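Local coordinates for protein tRNA delta(2)-isopentenylpyrophosphate transferase (PDB 3EXA) that probably transfers a dimethylallyl group from dimethylallyl diphosphate to adenine 37 of tRNAs that read codons beginning with uridine, at residues E30-D35 with T86-R91; I63-K66 with S71-V74; D79-L84 with N106-Q111. All coordinates share one frame; numbering follows the deposited sequence.

Contact 1 (E30-D35 with T86-R91)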
loop_
_atom_site.group_PDB
_atom_site.type_symbol
_atom_site.label_atom_id
_atom_site.label_comp_id
_atom_site.label_asym_id
_atom_site.label_seq_id
_atom_site.Cartn_x
_atom_site.Cartn_y
_atom_site.Cartn_z
ATOM N N GLU A 30 30.925 -19.942 -10.199
ATOM C CA GLU A 30 29.661 -20.631 -10.438
ATOM C C GLU A 30 28.764 -19.678 -11.213
ATOM O O GLU A 30 28.901 -18.465 -11.078
ATOM C CB GLU A 30 28.994 -21.016 -9.123
ATOM C CG GLU A 30 29.914 -21.737 -8.171
ATOM C CD GLU A 30 29.155 -22.468 -7.085
ATOM O OE1 GLU A 30 28.050 -22.019 -6.718
ATOM O OE2 GLU A 30 29.662 -23.495 -6.593
ATOM N N VAL A 31 27.848 -20.199 -12.025
ATOM C CA VAL A 31 27.000 -19.299 -12.800
ATOM C C VAL A 31 25.584 -19.151 -12.302
ATOM O O VAL A 31 24.902 -20.135 -12.016
ATOM C CB VAL A 31 26.892 -19.711 -14.291
ATOM C CG1 VAL A 31 26.005 -18.710 -15.028
ATOM C CG2 VAL A 31 28.263 -19.782 -14.937
ATOM N N ILE A 32 25.135 -17.911 -12.200
ATOM C CA ILE A 32 23.764 -17.660 -11.798
ATOM C C ILE A 32 23.079 -17.189 -13.069
ATOM O O ILE A 32 23.442 -16.144 -13.626
ATOM C CB ILE A 32 23.646 -16.556 -10.761
ATOM C CG1 ILE A 32 24.512 -16.889 -9.543
ATOM C CG2 ILE A 32 22.184 -16.405 -10.367
ATOM C CD1 ILE A 32 24.493 -15.809 -8.487
ATOM N N SER A 33 22.100 -17.965 -13.531
ATOM C CA SER A 33 21.363 -17.651 -14.747
ATOM C C SER A 33 20.509 -16.416 -14.547
ATOM O O SER A 33 19.687 -16.366 -13.635
ATOM C CB SER A 33 20.466 -18.822 -15.151
ATOM O OG SER A 33 19.685 -18.475 -16.291
ATOM N N GLY A 34 20.711 -15.415 -15.396
ATOM C CA GLY A 34 19.931 -14.198 -15.273
ATOM C C GLY A 34 18.738 -14.176 -16.209
ATOM O O GLY A 34 17.971 -13.216 -16.214
ATOM N N ASP A 35 18.574 -15.238 -16.995
ATOM C CA ASP A 35 17.480 -15.337 -17.958
ATOM C C ASP A 35 16.212 -15.924 -17.332
ATOM O O ASP A 35 16.099 -17.130 -17.133
ATOM C CB ASP A 35 17.946 -16.178 -19.152
ATOM C CG ASP A 35 16.867 -16.382 -20.189
ATOM O OD1 ASP A 35 17.217 -16.729 -21.334
ATOM O OD2 ASP A 35 15.676 -16.205 -19.867
ATOM N N THR A 86 26.168 -14.991 -1.983
ATOM C CA THR A 86 26.839 -15.167 -0.702
ATOM C C THR A 86 27.234 -16.626 -0.500
ATOM O O THR A 86 28.322 -16.912 -0.016
ATOM C CB THR A 86 25.935 -14.741 0.470
ATOM O OG1 THR A 86 25.497 -13.395 0.266
ATOM C CG2 THR A 86 26.701 -14.815 1.792
ATOM N N GLU A 87 26.346 -17.544 -0.873
ATOM C CA GLU A 87 26.613 -18.971 -0.723
ATOM C C GLU A 87 27.766 -19.402 -1.633
ATOM O O GLU A 87 28.521 -20.321 -1.313
ATOM C CB GLU A 87 25.343 -19.778 -1.035
ATOM C CG GLU A 87 24.173 -19.496 -0.077
ATOM C CD GLU A 87 22.825 -19.985 -0.609
ATOM O OE1 GLU A 87 22.732 -21.160 -1.026
ATOM O OE2 GLU A 87 21.855 -19.191 -0.595
ATOM N N ILE A 88 27.895 -18.729 -2.773
ATOM C CA ILE A 88 28.969 -19.013 -3.716
ATOM C C ILE A 88 30.282 -18.473 -3.134
ATOM O O ILE A 88 31.348 -19.074 -3.315
ATOM C CB ILE A 88 28.668 -18.366 -5.092
ATOM C CG1 ILE A 88 27.477 -19.091 -5.734
ATOM C CG2 ILE A 88 29.907 -18.416 -5.996
ATOM C CD1 ILE A 88 27.005 -18.490 -7.049
ATOM N N HIS A 89 30.204 -17.351 -2.421
ATOM C CA HIS A 89 31.396 -16.777 -1.799
ATOM C C HIS A 89 31.814 -17.594 -0.591
ATOM O O HIS A 89 32.994 -17.653 -0.261
ATOM C CB HIS A 89 31.151 -15.335 -1.377
ATOM C CG HIS A 89 31.468 -14.347 -2.451
ATOM N ND1 HIS A 89 32.749 -14.125 -2.898
ATOM C CD2 HIS A 89 30.660 -13.559 -3.198
ATOM C CE1 HIS A 89 32.720 -13.240 -3.885
ATOM N NE2 HIS A 89 31.469 -12.883 -4.084
ATOM N N GLU A 90 30.837 -18.217 0.060
ATOM C CA GLU A 90 31.091 -19.057 1.225
ATOM C C GLU A 90 31.886 -20.292 0.792
ATOM O O GLU A 90 32.598 -20.888 1.598
ATOM C CB GLU A 90 29.774 -19.512 1.858
ATOM C CG GLU A 90 28.820 -18.393 2.250
ATOM C CD GLU A 90 28.965 -17.960 3.689
ATOM O OE1 GLU A 90 28.257 -17.011 4.093
ATOM O OE2 GLU A 90 29.780 -18.567 4.422
ATOM N N ARG A 91 31.744 -20.681 -0.475
ATOM C CA ARG A 91 32.455 -21.840 -1.014
ATOM C C ARG A 91 33.812 -21.442 -1.554
ATOM O O ARG A 91 34.589 -22.294 -1.975
ATOM C CB ARG A 91 31.662 -22.496 -2.149
ATOM C CG ARG A 91 30.541 -23.410 -1.705
ATOM C CD ARG A 91 29.898 -24.095 -2.908
ATOM N NE ARG A 91 29.038 -23.214 -3.702
ATOM C CZ ARG A 91 27.837 -22.783 -3.317
ATOM N NH1 ARG A 91 27.344 -23.144 -2.142
ATOM N NH2 ARG A 91 27.112 -22.007 -4.116
#
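The Arg91 guanidinium receives the Glu30 carboxylate at its edge, the two planes tilted 22° apart, while Glu87 O lies over one guanidinium face, displaced toward the rim. The grip is side-on and twofold: NH2 of Arg91 gives a fairly straight bond (156°) to the syn side of Glu30 OE1 at 2.8 Å, tilted from the carboxylate plane, and NE of Arg91 reaches Glu30 OE2 at 3.0 Å from above that plane. Arg93 NH1 forms a further salt bridge to Glu30 OE2. A bend at chi3 (-74°) turns the end of Arg91 across the extended Glu30 chain at about a right angle. Alongside Glu30, the Ile88 side chain runs past it in the opposite direction. Its CG1 is tight against Glu30 OE1 at 3.1 Å, and its CD1 touches both Glu30 CB (3.8 Å) and Ile32 CG1 (3.9 Å). The contact thus seats the C-terminal part of helix 74-90 on strand 29-33 of the parallel sheet. Replacing Glu30 by an alanine would probably leave both arginines without their shared counter-charge and bare one flank of Ile88. A buried carboxylate flanked by two arginines is likely to remain ionised, its charge balanced despite the apolar isoleucine beside it.

Contact 2 (I63-K66 with S71-V74); sequences IDIK and SFSV
Phe72 carries its ring anti to the backbone N (chi1 -164°), pointing at the chain of Lys66, which bends at chi2 (-83°) and whose side chain crosses that of Phe72 at about a right angle. Lys66 CG reaches Phe72 CD1 at 3.9 Å, and Lys66 CE returns to the same ring atom at 4.0 Å, which shows that the methylenes, not the ammonium, carry this packing. Ile65 supplies the second apolar touch: its CD1 lies 4.0 Å from Phe72 CE1, and its side chain also crosses that of the phenylalanine at about a right angle. Both approaches to the ring are oblique. No hydrogen bond joins the two loop segments. Lys66 NZ stays 4.0 Å from Ser71 O and has a long, weak ion pair with Glu70. Around the ring, Val39, Phe77 and Leu80 add apolar neighbours, while the Phe72 backbone is held by Gln236 at its N and Tyr104 at its O. Ser73 then N-caps helix 74-90, and His125 of the second subunit packs on Ser71 and Ser73. The chemistry is therefore divided: dispersion contacts close the loop between strand 60-61 and helix 74-90 around a buried ring, whereas the lysine ammonium lies beyond the ring, near Ser71 O and Glu70.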
loop_
_atom_site.group_PDB
_atom_site.type_symbol
_atom_site.label_atom_id
_atom_site.label_comp_id
_atom_site.label_asym_id
_atom_site.label_seq_id
_atom_site.Cartn_x
_atom_site.Cartn_y
_atom_site.Cartn_z
ATOM N N ILE A 63 17.939 -22.671 -12.735
ATOM C CA ILE A 63 17.492 -23.293 -13.962
ATOM C C ILE A 63 16.516 -24.396 -13.582
ATOM O O ILE A 63 16.811 -25.224 -12.716
ATOM C CB ILE A 63 18.646 -23.934 -14.734
ATOM C CG1 ILE A 63 19.729 -22.901 -15.008
ATOM C CG2 ILE A 63 18.130 -24.503 -16.041
ATOM C CD1 ILE A 63 19.332 -21.843 -15.988
ATOM N N ASP A 64 15.353 -24.398 -14.223
ATOM C CA ASP A 64 14.362 -25.418 -13.951
ATOM C C ASP A 64 13.905 -25.417 -12.498
ATOM O O ASP A 64 13.943 -26.447 -11.835
ATOM C CB ASP A 64 14.949 -26.781 -14.332
ATOM C CG ASP A 64 15.098 -26.935 -15.826
ATOM O OD1 ASP A 64 15.884 -27.781 -16.289
ATOM O OD2 ASP A 64 14.405 -26.203 -16.557
ATOM N N ILE A 65 13.453 -24.266 -12.012
ATOM C CA ILE A 65 12.997 -24.145 -10.627
ATOM C C ILE A 65 11.522 -23.741 -10.486
ATOM O O ILE A 65 10.996 -23.674 -9.372
ATOM C CB ILE A 65 13.821 -23.094 -9.876
ATOM C CG1 ILE A 65 13.737 -21.767 -10.634
ATOM C CG2 ILE A 65 15.263 -23.555 -9.738
ATOM C CD1 ILE A 65 14.263 -20.588 -9.861
ATOM N N LYS A 66 10.862 -23.457 -11.604
ATOM C CA LYS A 66 9.460 -23.043 -11.585
ATOM C C LYS A 66 8.624 -23.700 -12.680
ATOM O O LYS A 66 9.033 -23.746 -13.838
ATOM C CB LYS A 66 9.367 -21.522 -11.737
ATOM C CG LYS A 66 9.702 -20.734 -10.489
ATOM C CD LYS A 66 8.501 -20.653 -9.579
ATOM C CE LYS A 66 8.789 -19.796 -8.374
ATOM N NZ LYS A 66 7.561 -19.665 -7.554
ATOM N N SER A 71 4.449 -17.885 -11.771
ATOM C CA SER A 71 5.025 -16.610 -12.180
ATOM C C SER A 71 6.376 -16.449 -11.494
ATOM O O SER A 71 6.610 -17.018 -10.428
ATOM C CB SER A 71 4.119 -15.459 -11.766
ATOM O OG SER A 71 4.139 -15.315 -10.363
ATOM N N PHE A 72 7.254 -15.661 -12.106
ATOM C CA PHE A 72 8.591 -15.422 -11.573
ATOM C C PHE A 72 8.986 -13.964 -11.798
ATOM O O PHE A 72 9.614 -13.625 -12.804
ATOM C CB PHE A 72 9.606 -16.345 -12.264
ATOM C CG PHE A 72 10.919 -16.444 -11.543
ATOM C CD1 PHE A 72 10.999 -17.088 -10.312
ATOM C CD2 PHE A 72 12.066 -15.858 -12.068
ATOM C CE1 PHE A 72 12.199 -17.141 -9.616
ATOM C CE2 PHE A 72 13.266 -15.909 -11.377
ATOM C CZ PHE A 72 13.334 -16.550 -10.147
ATOM N N SER A 73 8.623 -13.109 -10.848
ATOM C CA SER A 73 8.917 -11.687 -10.947
ATOM C C SER A 73 10.372 -11.352 -10.652
ATOM O O SER A 73 11.147 -12.187 -10.175
ATOM C CB SER A 73 8.035 -10.890 -9.981
ATOM O OG SER A 73 8.453 -11.088 -8.637
ATOM N N VAL A 74 10.732 -10.106 -10.929
ATOM C CA VAL A 74 12.078 -9.639 -10.679
ATOM C C VAL A 74 12.385 -9.823 -9.195
ATOM O O VAL A 74 13.474 -10.255 -8.823
ATOM C CB VAL A 74 12.211 -8.161 -11.050
ATOM C CG1 VAL A 74 11.368 -7.324 -10.121
ATOM C CG2 VAL A 74 13.654 -7.746 -10.983
#

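Contact 3 (D79-L84 with N106-Q111)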
loop_
_atom_site.group_PDB
_atom_site.type_symbol
_atom_site.label_atom_id
_atom_site.label_comp_id
_atom_site.label_asym_id
_atom_site.label_seq_id
_atom_site.Cartn_x
_atom_site.Cartn_y
_atom_site.Cartn_z
ATOM N N ASP A 79 15.456 -12.169 -4.658
ATOM C CA ASP A 79 15.490 -12.871 -3.374
ATOM C C ASP A 79 16.232 -14.212 -3.495
ATOM O O ASP A 79 16.714 -14.756 -2.497
ATOM C CB ASP A 79 14.071 -13.132 -2.832
ATOM C CG ASP A 79 13.296 -11.853 -2.544
ATOM O OD1 ASP A 79 13.930 -10.800 -2.305
ATOM O OD2 ASP A 79 12.045 -11.910 -2.541
ATOM N N LEU A 80 16.319 -14.755 -4.708
ATOM C CA LEU A 80 17.027 -16.021 -4.904
ATOM C C LEU A 80 18.488 -15.811 -5.296
ATOM O O LEU A 80 19.351 -16.590 -4.902
ATOM C CB LEU A 80 16.334 -16.871 -5.975
ATOM C CG LEU A 80 14.991 -17.511 -5.605
ATOM C CD1 LEU A 80 14.369 -18.103 -6.846
ATOM C CD2 LEU A 80 15.196 -18.579 -4.538
ATOM N N ALA A 81 18.772 -14.758 -6.056
ATOM C CA ALA A 81 20.139 -14.498 -6.486
ATOM C C ALA A 81 21.032 -13.927 -5.395
ATOM O O ALA A 81 22.155 -14.401 -5.183
ATOM C CB ALA A 81 20.142 -13.562 -7.678
ATOM N N THR A 82 20.541 -12.909 -4.699
ATOM C CA THR A 82 21.337 -12.272 -3.662
ATOM C C THR A 82 21.906 -13.298 -2.676
ATOM O O THR A 82 23.113 -13.367 -2.483
ATOM C CB THR A 82 20.508 -11.184 -2.933
ATOM O OG1 THR A 82 20.010 -10.246 -3.898
ATOM C CG2 THR A 82 21.364 -10.430 -1.938
ATOM N N PRO A 83 21.051 -14.127 -2.062
ATOM C CA PRO A 83 21.585 -15.112 -1.116
ATOM C C PRO A 83 22.571 -16.080 -1.781
ATOM O O PRO A 83 23.556 -16.506 -1.166
ATOM C CB PRO A 83 20.330 -15.823 -0.609
ATOM C CG PRO A 83 19.260 -14.775 -0.752
ATOM C CD PRO A 83 19.582 -14.177 -2.101
ATOM N N LEU A 84 22.311 -16.420 -3.042
ATOM C CA LEU A 84 23.174 -17.348 -3.771
ATOM C C LEU A 84 24.578 -16.794 -3.961
ATOM O O LEU A 84 25.554 -17.534 -3.884
ATOM C CB LEU A 84 22.562 -17.695 -5.130
ATOM C CG LEU A 84 22.224 -19.178 -5.326
ATOM C CD1 LEU A 84 21.471 -19.362 -6.627
ATOM C CD2 LEU A 84 23.488 -20.008 -5.319
ATOM N N ASN A 106 19.830 -5.576 -13.217
ATOM C CA ASN A 106 19.931 -4.321 -12.467
ATOM C C ASN A 106 19.385 -4.439 -11.064
ATOM O O ASN A 106 19.897 -3.807 -10.149
ATOM C CB ASN A 106 19.201 -3.190 -13.175
ATOM C CG ASN A 106 19.937 -2.715 -14.388
ATOM O OD1 ASN A 106 21.062 -3.142 -14.649
ATOM N ND2 ASN A 106 19.320 -1.819 -15.139
ATOM N N ALA A 107 18.350 -5.249 -10.893
ATOM C CA ALA A 107 17.763 -5.413 -9.580
ATOM C C ALA A 107 18.730 -6.096 -8.620
ATOM O O ALA A 107 18.710 -5.832 -7.422
ATOM C CB ALA A 107 16.475 -6.207 -9.686
ATOM N N VAL A 108 19.580 -6.971 -9.152
ATOM C CA VAL A 108 20.554 -7.700 -8.342
ATOM C C VAL A 108 21.809 -6.883 -8.062
ATOM O O VAL A 108 22.296 -6.848 -6.938
ATOM C CB VAL A 108 20.995 -8.998 -9.041
ATOM C CG1 VAL A 108 22.234 -9.563 -8.365
ATOM C CG2 VAL A 108 19.859 -10.002 -9.018
ATOM N N ILE A 109 22.328 -6.226 -9.091
ATOM C CA ILE A 109 23.544 -5.465 -8.917
ATOM C C ILE A 109 23.338 -4.169 -8.160
ATOM O O ILE A 109 24.309 -3.521 -7.774
ATOM C CB ILE A 109 24.210 -5.138 -10.260
ATOM C CG1 ILE A 109 23.336 -4.180 -11.066
ATOM C CG2 ILE A 109 24.453 -6.404 -11.036
ATOM C CD1 ILE A 109 24.032 -3.674 -12.320
ATOM N N HIS A 110 22.085 -3.784 -7.944
ATOM C CA HIS A 110 21.793 -2.545 -7.228
ATOM C C HIS A 110 21.029 -2.791 -5.938
ATOM O O HIS A 110 20.818 -1.870 -5.151
ATOM C CB HIS A 110 20.996 -1.588 -8.121
ATOM C CG HIS A 110 21.793 -1.004 -9.243
ATOM N ND1 HIS A 110 21.407 -1.107 -10.564
ATOM C CD2 HIS A 110 22.948 -0.296 -9.246
ATOM C CE1 HIS A 110 22.288 -0.489 -11.329
ATOM N NE2 HIS A 110 23.234 0.014 -10.554
ATOM N N GLN A 111 20.614 -4.032 -5.715
ATOM C CA GLN A 111 19.872 -4.362 -4.504
ATOM C C GLN A 111 18.665 -3.445 -4.310
ATOM O O GLN A 111 18.437 -2.946 -3.206
ATOM C CB GLN A 111 20.782 -4.253 -3.276
ATOM C CG GLN A 111 21.806 -5.347 -3.158
ATOM C CD GLN A 111 21.177 -6.719 -3.160
ATOM O OE1 GLN A 111 20.766 -7.233 -4.204
ATOM N NE2 GLN A 111 21.086 -7.322 -1.984
#
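Ala81 and Val108 make the apolar part of this helix-helix contact. The Ala81 methyl CB faces Val108 CG2 at 3.8 Å, the branch of the valine that stands anti to its own carbonyl carbon. The small Ala81 side chain is consistent with the close approach of the backbones nearby, where Thr82 CA and Val108 CA are separated by 6.6 Å, the shortest such spacing between the two segments.

Thr82 and Gln111 make the second part, where a carboxamide comes up to a threonine. Gln111 has left the helix with positive phi (53°), and its chain bends at chi2 (-56°), which swings the carboxamide back toward the threonine although the CB bond itself does not aim there. The two side chains arrive from opposite directions, Gln111 CD lying 3.8 Å from Thr82 OG1 and 3.9 Å from Thr82 CG2, so the amide spans both branches. The hydroxyl has a definite partner in its own helix, Gln78 O one turn earlier, a bond that fixes how the threonine is turned.

In the fold, both helices belong to the alternating strands and helices of a parallel sheet of the P-loop NTPase kind. Helix 74-90, kinked where Pro83 lacks a backbone N-H to give, is the connection from strand 60-61 to strand 94-98, and helix 102-110 follows strand 94-98. The contact lays these successive helices side by side. Phe77 and Ile85 of helix 74-90 also pack on Val108, and Tyr190, just before strand 191-198, packs on Thr82.

Overall arrangement
Helix 74-90 is common to contacts 1 and 3, whose centres are 10 Å apart: its C-terminal part meets strand 29-33, and an earlier part meets helix 102-110. Contact 2 closes the loop leading into this helix and touches contact 3 directly, Phe72 CE1 lying 3.6 Å from Leu80 CD1. It also adjoins contact 1, where Ser33 CB is 3.3 Å from Ile63 CD1. The side chains of Phe72 and Val108 each lie about 10 Å from that of Thr101, which by analogy with relatives interacts with the substrate tRNA. The touching residues of contact 1 lie away from such sites, although its strand leads to Asp35, in a region likewise expected to meet tRNA.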